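Local atomic coordinates of xylulose kinase (PDB entry 3I8B), a protein that probably phosphorylates D-xylulose at the expense of ATP, giving D-xylulose 5-phosphate and ADP, as a member of the FGGY carbohydrate kinase family. Residues Val147-Ile161 against Val220-His233. Residues are numbered along the deposited sequence; the frame is centred on the assembly and turned at random.
Sequences VAWVAENEPENVKKI and VLEAAEGAKAAQSH
Ala148 sits against Val220, and Ala151 CB against Val220 O, where helices 147-153 and 220-225 run nearly parallel, their axes 12° apart and 7.8 Å distant at closest approach. This helix pair, in the N-terminal FGGY domain of the actin-ATPase clan, illustrates how small residues let helices come close. In both segments the helix then breaks and restarts: Glu154 and Gly226 (positive phi) occupy the N-cap positions of helices 155-158 and 227-233.

Val220 sets its CB 3.7 Å from CB of Ala148, crosses Val147 at about a right angle, CG2 to CG1, and also touches Leu105 of helix 99-110. A water donates to both Ala148 O and Val220 O, tying the two backbones together beside this packing. Further along, Ala224 CB lies 3.6 Å from Val158 CG1 and also meets Pro155 CB. The second branch of Val158, CG2, reaches Leu221 CD2 at 3.5 Å. Lys159 and Glu225 run antiparallel past one another, CG beside CG at 4.0 Å, with Lys159 NZ 7.0 Å from Glu225 OE1.

His233, its CG anti to the backbone N (chi1 -160°), brings its ring to the carbonyl of Val158. A leucine here would probably lose the only direct hydrogen bond between the two segments, leaving Val158 O with the Ile161 N donor of its own turn. His233 NE2 donates to that oxygen over 3.2 Å, bent to 151° at the hydrogen.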
ATOM      1  N   VAL A 147      13.685   8.041   8.287  1.00  9.35           N
ATOM      2  CA  VAL A 147      14.116   9.169   9.100  1.00  9.93           C
ATOM      3  C   VAL A 147      15.202   8.712  10.062  1.00  9.45           C
ATOM      4  O   VAL A 147      16.211   9.383  10.217  1.00 10.83           O
ATOM      5  CB  VAL A 147      12.953   9.795   9.883  1.00  9.85           C
ATOM      6  CG1 VAL A 147      13.464  10.950  10.768  1.00  6.42           C
ATOM      7  CG2 VAL A 147      11.860  10.273   8.913  1.00 10.28           C
ATOM      8  N   ALA A 148      14.984   7.561  10.688  1.00 10.58           N
ATOM      9  CA  ALA A 148      16.006   6.905  11.507  1.00 11.91           C
ATOM     10  C   ALA A 148      17.335   6.735  10.774  1.00 11.06           C
ATOM     11  O   ALA A 148      18.400   7.024  11.319  1.00 13.11           O
ATOM     12  CB  ALA A 148      15.508   5.556  11.977  1.00 10.01           C
ATOM     13  N   TRP A 149      17.267   6.258   9.539  1.00 10.47           N
ATOM     14  CA  TRP A 149      18.459   6.002   8.757  1.00 10.93           C
ATOM     15  C   TRP A 149      19.211   7.305   8.506  1.00 11.53           C
ATOM     16  O   TRP A 149      20.447   7.357   8.571  1.00 11.93           O
ATOM     17  CB  TRP A 149      18.097   5.324   7.429  1.00 10.69           C
ATOM     18  CG  TRP A 149      19.302   5.074   6.572  1.00 12.17           C
ATOM     19  CD1 TRP A 149      20.009   3.910   6.471  1.00 11.16           C
ATOM     20  CD2 TRP A 149      19.962   6.020   5.720  1.00 15.66           C
ATOM     21  NE1 TRP A 149      21.060   4.069   5.603  1.00 13.79           N
ATOM     22  CE2 TRP A 149      21.050   5.354   5.122  1.00 15.87           C
ATOM     23  CE3 TRP A 149      19.719   7.362   5.385  1.00 12.15           C
ATOM     24  CZ2 TRP A 149      21.908   5.986   4.220  1.00 15.54           C
ATOM     25  CZ3 TRP A 149      20.569   7.991   4.498  1.00 12.86           C
ATOM     26  CH2 TRP A 149      21.653   7.301   3.923  1.00 17.71           C
ATOM     27  N   VAL A 150      18.458   8.361   8.214  1.00 10.06           N
ATOM     28  CA  VAL A 150      19.052   9.663   7.955  1.00 11.93           C
ATOM     29  C   VAL A 150      19.718  10.206   9.219  1.00 13.67           C
ATOM     30  O   VAL A 150      20.782  10.827   9.149  1.00 10.64           O
ATOM     31  CB  VAL A 150      18.011  10.683   7.431  1.00 12.43           C
ATOM     32  CG1 VAL A 150      18.652  12.056   7.286  1.00  9.14           C
ATOM     33  CG2 VAL A 150      17.436  10.215   6.094  1.00 12.44           C
ATOM     34  N   ALA A 151      19.094   9.982  10.373  1.00 12.94           N
ATOM     35  CA  ALA A 151      19.700  10.435  11.628  1.00 10.95           C
ATOM     36  C   ALA A 151      21.006   9.692  11.869  1.00 12.81           C
ATOM     37  O   ALA A 151      21.982  10.264  12.355  1.00 12.00           O
ATOM     38  CB  ALA A 151      18.754  10.237  12.800  1.00 11.77           C
ATOM     39  N   GLU A 152      21.029   8.418  11.521  1.00 12.24           N
ATOM     40  CA  GLU A 152      22.212   7.600  11.778  1.00 13.98           C
ATOM     41  C   GLU A 152      23.336   7.880  10.777  1.00 16.27           C
ATOM     42  O   GLU A 152      24.507   7.939  11.149  1.00 15.60           O
ATOM     43  CB  GLU A 152      21.847   6.111  11.793  1.00 17.93           C
ATOM     44  CG  GLU A 152      23.022   5.161  12.021  1.00 20.84           C
ATOM     45  CD  GLU A 152      23.699   5.343  13.375  1.00 24.86           C
ATOM     46  OE1 GLU A 152      24.883   4.944  13.510  1.00 28.51           O
ATOM     47  OE2 GLU A 152      23.058   5.892  14.299  1.00 26.57           O
ATOM     48  N   ASN A 153      22.979   8.083   9.512  1.00 14.18           N
ATOM     49  CA  ASN A 153      23.979   8.178   8.464  1.00 15.04           C
ATOM     50  C   ASN A 153      24.289   9.574   7.973  1.00 13.96           C
ATOM     51  O   ASN A 153      25.364   9.799   7.415  1.00 12.80           O
ATOM     52  CB  ASN A 153      23.574   7.289   7.287  1.00 16.74           C
ATOM     53  CG  ASN A 153      23.613   5.820   7.646  1.00 18.17           C
ATOM     54  OD1 ASN A 153      24.669   5.198   7.622  1.00 20.69           O
ATOM     55  ND2 ASN A 153      22.460   5.259   7.991  1.00 17.88           N
ATOM     56  N   GLU A 154      23.339  10.494   8.154  1.00 13.52           N
ATOM     57  CA  GLU A 154      23.467  11.868   7.666  1.00 12.58           C
ATOM     58  C   GLU A 154      22.971  12.876   8.706  1.00 12.81           C
ATOM     59  O   GLU A 154      21.975  13.577   8.478  1.00 12.68           O
ATOM     60  CB  GLU A 154      22.676  12.055   6.357  1.00 12.63           C
ATOM     61  CG  GLU A 154      22.951  11.032   5.272  1.00 12.00           C
ATOM     62  CD  GLU A 154      22.280  11.385   3.939  1.00 13.77           C
ATOM     63  OE1 GLU A 154      21.386  12.260   3.918  1.00 13.83           O
ATOM     64  OE2 GLU A 154      22.635  10.768   2.907  1.00 13.55           O
ATOM     65  N   PRO A 155      23.660  12.948   9.857  1.00 15.12           N
ATOM     66  CA  PRO A 155      23.241  13.829  10.956  1.00 16.20           C
ATOM     67  C   PRO A 155      23.038  15.299  10.560  1.00 19.07           C
ATOM     68  O   PRO A 155      22.093  15.912  11.069  1.00 17.86           O
ATOM     69  CB  PRO A 155      24.382  13.706  11.976  1.00 19.51           C
ATOM     70  CG  PRO A 155      25.055  12.396  11.664  1.00 20.07           C
ATOM     71  CD  PRO A 155      24.835  12.117  10.204  1.00 14.41           C
ATOM     72  N   GLU A 156      23.898  15.854   9.703  1.00 17.90           N
ATOM     73  CA  GLU A 156      23.748  17.251   9.272  1.00 20.54           C
ATOM     74  C   GLU A 156      22.415  17.488   8.567  1.00 16.92           C
ATOM     75  O   GLU A 156      21.815  18.558   8.700  1.00 15.62           O
ATOM     76  CB  GLU A 156      24.891  17.685   8.347  1.00 22.19           C
ATOM     77  CG  GLU A 156      26.257  17.695   9.009  1.00 28.36           C
ATOM     78  CD  GLU A 156      26.662  16.321   9.520  1.00 34.86           C
ATOM     79  OE1 GLU A 156      26.524  15.319   8.763  1.00 29.99           O
ATOM     80  OE2 GLU A 156      27.120  16.250  10.686  1.00 37.91           O
ATOM     81  N   ASN A 157      21.977  16.486   7.811  1.00 15.49           N
ATOM     82  CA  ASN A 157      20.693  16.520   7.107  1.00 14.03           C
ATOM     83  C   ASN A 157      19.503  16.348   8.040  1.00 10.46           C
ATOM     84  O   ASN A 157      18.472  16.999   7.866  1.00 12.48           O
ATOM     85  CB  ASN A 157      20.641  15.399   6.051  1.00 12.92           C
ATOM     86  CG  ASN A 157      21.397  15.747   4.783  1.00 15.44           C
ATOM     87  OD1 ASN A 157      21.633  14.883   3.917  1.00 15.19           O
ATOM     88  ND2 ASN A 157      21.757  17.013   4.651  1.00  7.64           N
ATOM     89  N   VAL A 158      19.613  15.444   9.005  1.00 10.28           N
ATOM     90  CA  VAL A 158      18.470  15.178   9.860  1.00 11.26           C
ATOM     91  C   VAL A 158      18.139  16.407  10.698  1.00 13.62           C
ATOM     92  O   VAL A 158      16.966  16.699  10.946  1.00 10.36           O
ATOM     93  CB  VAL A 158      18.625  13.916  10.720  1.00 11.77           C
ATOM     94  CG1 VAL A 158      19.170  14.267  12.137  1.00 13.42           C
ATOM     95  CG2 VAL A 158      17.279  13.218  10.830  1.00  9.56           C
ATOM     96  N   LYS A 159      19.177  17.157  11.064  1.00 14.54           N
ATOM     97  CA  LYS A 159      19.025  18.357  11.884  1.00 11.19           C
ATOM     98  C   LYS A 159      18.390  19.527  11.131  1.00 14.56           C
ATOM     99  O   LYS A 159      17.922  20.478  11.759  1.00 13.96           O
ATOM    100  CB  LYS A 159      20.376  18.790  12.466  1.00 18.40           C
ATOM    101  CG  LYS A 159      20.906  17.877  13.578  1.00 14.64           C
ATOM    102  CD  LYS A 159      22.252  18.391  14.089  1.00 21.16           C
ATOM    103  CE  LYS A 159      22.970  17.341  14.933  1.00 22.26           C
ATOM    104  NZ  LYS A 159      24.400  17.701  15.155  1.00 24.77           N
ATOM    105  N   LYS A 160      18.373  19.468   9.798  1.00 11.80           N
ATOM    106  CA  LYS A 160      17.729  20.528   8.992  1.00 10.26           C
ATOM    107  C   LYS A 160      16.222  20.305   8.789  1.00 11.23           C
ATOM    108  O   LYS A 160      15.525  21.164   8.250  1.00  9.98           O
ATOM    109  CB  LYS A 160      18.389  20.641   7.609  1.00 12.01           C
ATOM    110  CG  LYS A 160      19.877  20.982   7.610  1.00 14.81           C
ATOM    111  CD  LYS A 160      20.363  21.197   6.173  1.00 19.15           C
ATOM    112  CE  LYS A 160      21.878  21.111   6.075  1.00 28.06           C
ATOM    113  NZ  LYS A 160      22.380  21.465   4.713  1.00 28.03           N
ATOM    114  N   ILE A 161      15.733  19.131   9.161  1.00 11.45           N
ATOM    115  CA  ILE A 161      14.335  18.797   8.921  1.00 11.34           C
ATOM    116  C   ILE A 161      13.413  19.841   9.550  1.00 12.89           C
ATOM    117  O   ILE A 161      13.467  20.059  10.758  1.00 11.49           O
ATOM    118  CB  ILE A 161      13.993  17.405   9.477  1.00  8.28           C
ATOM    119  CG1 ILE A 161      14.844  16.341   8.787  1.00 11.09           C
ATOM    120  CG2 ILE A 161      12.507  17.084   9.262  1.00 11.59           C
ATOM    121  CD1 ILE A 161      14.406  14.920   9.052  1.00  9.83           C
ATOM    122  N   VAL A 220      14.065   8.319  17.179  1.00 11.56           N
ATOM    123  CA  VAL A 220      15.070   8.078  16.136  1.00 10.40           C
ATOM    124  C   VAL A 220      16.020   9.254  15.912  1.00 10.91           C
ATOM    125  O   VAL A 220      17.115   9.072  15.380  1.00 10.05           O
ATOM    126  CB  VAL A 220      14.436   7.619  14.795  1.00 10.90           C
ATOM    127  CG1 VAL A 220      13.442   6.491  15.051  1.00 12.29           C
ATOM    128  CG2 VAL A 220      13.765   8.796  14.062  1.00  9.49           C
ATOM    129  N   LEU A 221      15.598  10.453  16.314  1.00 11.26           N
ATOM    130  CA  LEU A 221      16.436  11.648  16.210  1.00 12.13           C
ATOM    131  C   LEU A 221      17.523  11.673  17.291  1.00 14.09           C
ATOM    132  O   LEU A 221      18.535  12.367  17.164  1.00 12.57           O
ATOM    133  CB  LEU A 221      15.584  12.917  16.323  1.00  9.90           C
ATOM    134  CG  LEU A 221      14.630  13.186  15.151  1.00 10.60           C
ATOM    135  CD1 LEU A 221      13.804  14.457  15.357  1.00 10.71           C
ATOM    136  CD2 LEU A 221      15.387  13.228  13.800  1.00  8.92           C
ATOM    137  N   GLU A 222      17.289  10.923  18.359  1.00 12.05           N
ATOM    138  CA  GLU A 222      18.182  10.919  19.515  1.00 14.98           C
ATOM    139  C   GLU A 222      19.617  10.605  19.124  1.00 16.63           C
ATOM    140  O   GLU A 222      20.552  11.194  19.672  1.00 14.44           O
ATOM    141  CB  GLU A 222      17.677   9.907  20.551  1.00 13.37           C
ATOM    142  CG  GLU A 222      18.397   9.887  21.889  1.00 20.86           C
ATOM    143  CD  GLU A 222      17.497   9.332  22.986  1.00 27.33           C
ATOM    144  OE1 GLU A 222      16.483   9.987  23.331  1.00 34.82           O
ATOM    145  OE2 GLU A 222      17.783   8.232  23.479  1.00 29.47           O
ATOM    146  N   ALA A 223      19.778   9.693  18.165  1.00 13.26           N
ATOM    147  CA  ALA A 223      21.094   9.272  17.701  1.00 19.59           C
ATOM    148  C   ALA A 223      21.933  10.437  17.208  1.00 19.43           C
ATOM    149  O   ALA A 223      23.150  10.452  17.396  1.00 18.62           O
ATOM    150  CB  ALA A 223      20.970   8.223  16.600  1.00 20.89           C
ATOM    151  N   ALA A 224      21.291  11.405  16.560  1.00 14.35           N
ATOM    152  CA  ALA A 224      22.027  12.542  16.021  1.00 16.68           C
ATOM    153  C   ALA A 224      22.092  13.738  16.980  1.00 17.87           C
ATOM    154  O   ALA A 224      23.042  14.516  16.931  1.00 19.68           O
ATOM    155  CB  ALA A 224      21.452  12.969  14.646  1.00 15.98           C
ATOM    156  N   GLU A 225      21.109  13.867  17.868  1.00 13.71           N
ATOM    157  CA  GLU A 225      20.898  15.145  18.558  1.00 14.57           C
ATOM    158  C   GLU A 225      20.988  15.133  20.095  1.00 13.97           C
ATOM    159  O   GLU A 225      21.111  16.188  20.709  1.00 12.09           O
ATOM    160  CB  GLU A 225      19.543  15.757  18.146  1.00 15.92           C
ATOM    161  CG  GLU A 225      19.326  15.867  16.625  1.00 16.98           C
ATOM    162  CD  GLU A 225      18.028  16.600  16.241  1.00 17.61           C
ATOM    163  OE1 GLU A 225      17.638  17.564  16.926  1.00 17.02           O
ATOM    164  OE2 GLU A 225      17.405  16.223  15.234  1.00 18.65           O
ATOM    165  N   GLY A 226      20.911  13.964  20.719  1.00 16.61           N
ATOM    166  CA  GLY A 226      20.743  13.920  22.168  1.00 16.41           C
ATOM    167  C   GLY A 226      19.257  13.921  22.495  1.00 16.64           C
ATOM    168  O   GLY A 226      18.455  14.391  21.684  1.00 13.65           O
ATOM    169  N   ALA A 227      18.888  13.408  23.669  1.00 13.80           N
ATOM    170  CA  ALA A 227      17.481  13.184  24.011  1.00 15.14           C
ATOM    171  C   ALA A 227      16.599  14.432  24.030  1.00 13.34           C
ATOM    172  O   ALA A 227      15.567  14.461  23.357  1.00 12.51           O
ATOM    173  CB  ALA A 227      17.355  12.427  25.342  1.00 17.62           C
ATOM    174  N   LYS A 228      16.971  15.444  24.814  1.00 10.67           N
ATOM    175  CA  LYS A 228      16.132  16.643  24.920  1.00 13.85           C
ATOM    176  C   LYS A 228      16.088  17.449  23.612  1.00 12.09           C
ATOM    177  O   LYS A 228      15.043  17.984  23.240  1.00 13.56           O
ATOM    178  CB  LYS A 228      16.537  17.540  26.108  1.00 11.57           C
ATOM    179  CG  LYS A 228      16.300  16.934  27.512  1.00 14.53           C
ATOM    180  CD  LYS A 228      14.961  16.208  27.593  1.00 19.95           C
ATOM    181  CE  LYS A 228      14.772  15.473  28.930  1.00 18.70           C
ATOM    182  NZ  LYS A 228      16.018  14.812  29.412  1.00 27.86           N
ATOM    183  N   ALA A 229      17.220  17.557  22.930  1.00 11.04           N
ATOM    184  CA  ALA A 229      17.242  18.233  21.635  1.00 12.43           C
ATOM    185  C   ALA A 229      16.348  17.483  20.643  1.00 10.89           C
ATOM    186  O   ALA A 229      15.616  18.104  19.874  1.00 12.34           O
ATOM    187  CB  ALA A 229      18.672  18.363  21.098  1.00  9.54           C
ATOM    188  N   ALA A 230      16.386  16.155  20.701  1.00  9.34           N
ATOM    189  CA  ALA A 230      15.575  15.330  19.811  1.00 13.08           C
ATOM    190  C   ALA A 230      14.095  15.543  20.098  1.00 12.95           C
ATOM    191  O   ALA A 230      13.275  15.645  19.174  1.00  8.91           O
ATOM    192  CB  ALA A 230      15.955  13.848  19.937  1.00 10.12           C
ATOM    193  N   GLN A 231      13.761  15.616  21.388  1.00 11.79           N
ATOM    194  CA  GLN A 231      12.404  15.926  21.824  1.00 12.50           C
ATOM    195  C   GLN A 231      11.934  17.294  21.282  1.00 11.44           C
ATOM    196  O   GLN A 231      10.823  17.428  20.778  1.00 11.62           O
ATOM    197  CB  GLN A 231      12.333  15.890  23.363  1.00 11.80           C
ATOM    198  CG  GLN A 231      10.991  16.323  23.971  1.00 17.60           C
ATOM    199  CD  GLN A 231      10.965  16.202  25.511  1.00 29.77           C
ATOM    200  OE1 GLN A 231      10.223  15.385  26.066  1.00 26.67           O
ATOM    201  NE2 GLN A 231      11.794  17.002  26.194  1.00 21.39           N
ATOM    202  N   SER A 232      12.791  18.302  21.388  1.00 10.73           N
ATOM    203  CA  SER A 232      12.464  19.634  20.913  1.00 10.97           C
ATOM    204  C   SER A 232      12.239  19.637  19.396  1.00 11.52           C
ATOM    205  O   SER A 232      11.290  20.240  18.895  1.00 11.21           O
ATOM    206  CB  SER A 232      13.577  20.616  21.276  1.00 14.25           C
ATOM    207  OG  SER A 232      13.840  20.613  22.667  1.00 14.93           O
ATOM    208  N   HIS A 233      13.131  18.976  18.676  1.00 10.84           N
ATOM    209  CA  HIS A 233      13.046  18.887  17.222  1.00 10.07           C
ATOM    210  C   HIS A 233      11.717  18.241  16.820  1.00  9.91           C
ATOM    211  O   HIS A 233      10.984  18.774  15.997  1.00 11.78           O
ATOM    212  CB  HIS A 233      14.219  18.053  16.694  1.00 10.51           C
ATOM    213  CG  HIS A 233      14.519  18.257  15.239  1.00  9.99           C
ATOM    214  ND1 HIS A 233      13.691  18.964  14.387  1.00 13.33           N
ATOM    215  CD2 HIS A 233      15.548  17.822  14.477  1.00 11.52           C
ATOM    216  CE1 HIS A 233      14.202  18.963  13.172  1.00 11.35           C
ATOM    217  NE2 HIS A 233      15.336  18.278  13.198  1.00 17.25           N
TER
HETATM  218  O   HOH W   1      18.280   6.724  14.474  1.00 21.34           O
HETATM  219  O   HOH W   2      25.472  15.485  17.526  1.00 26.04           O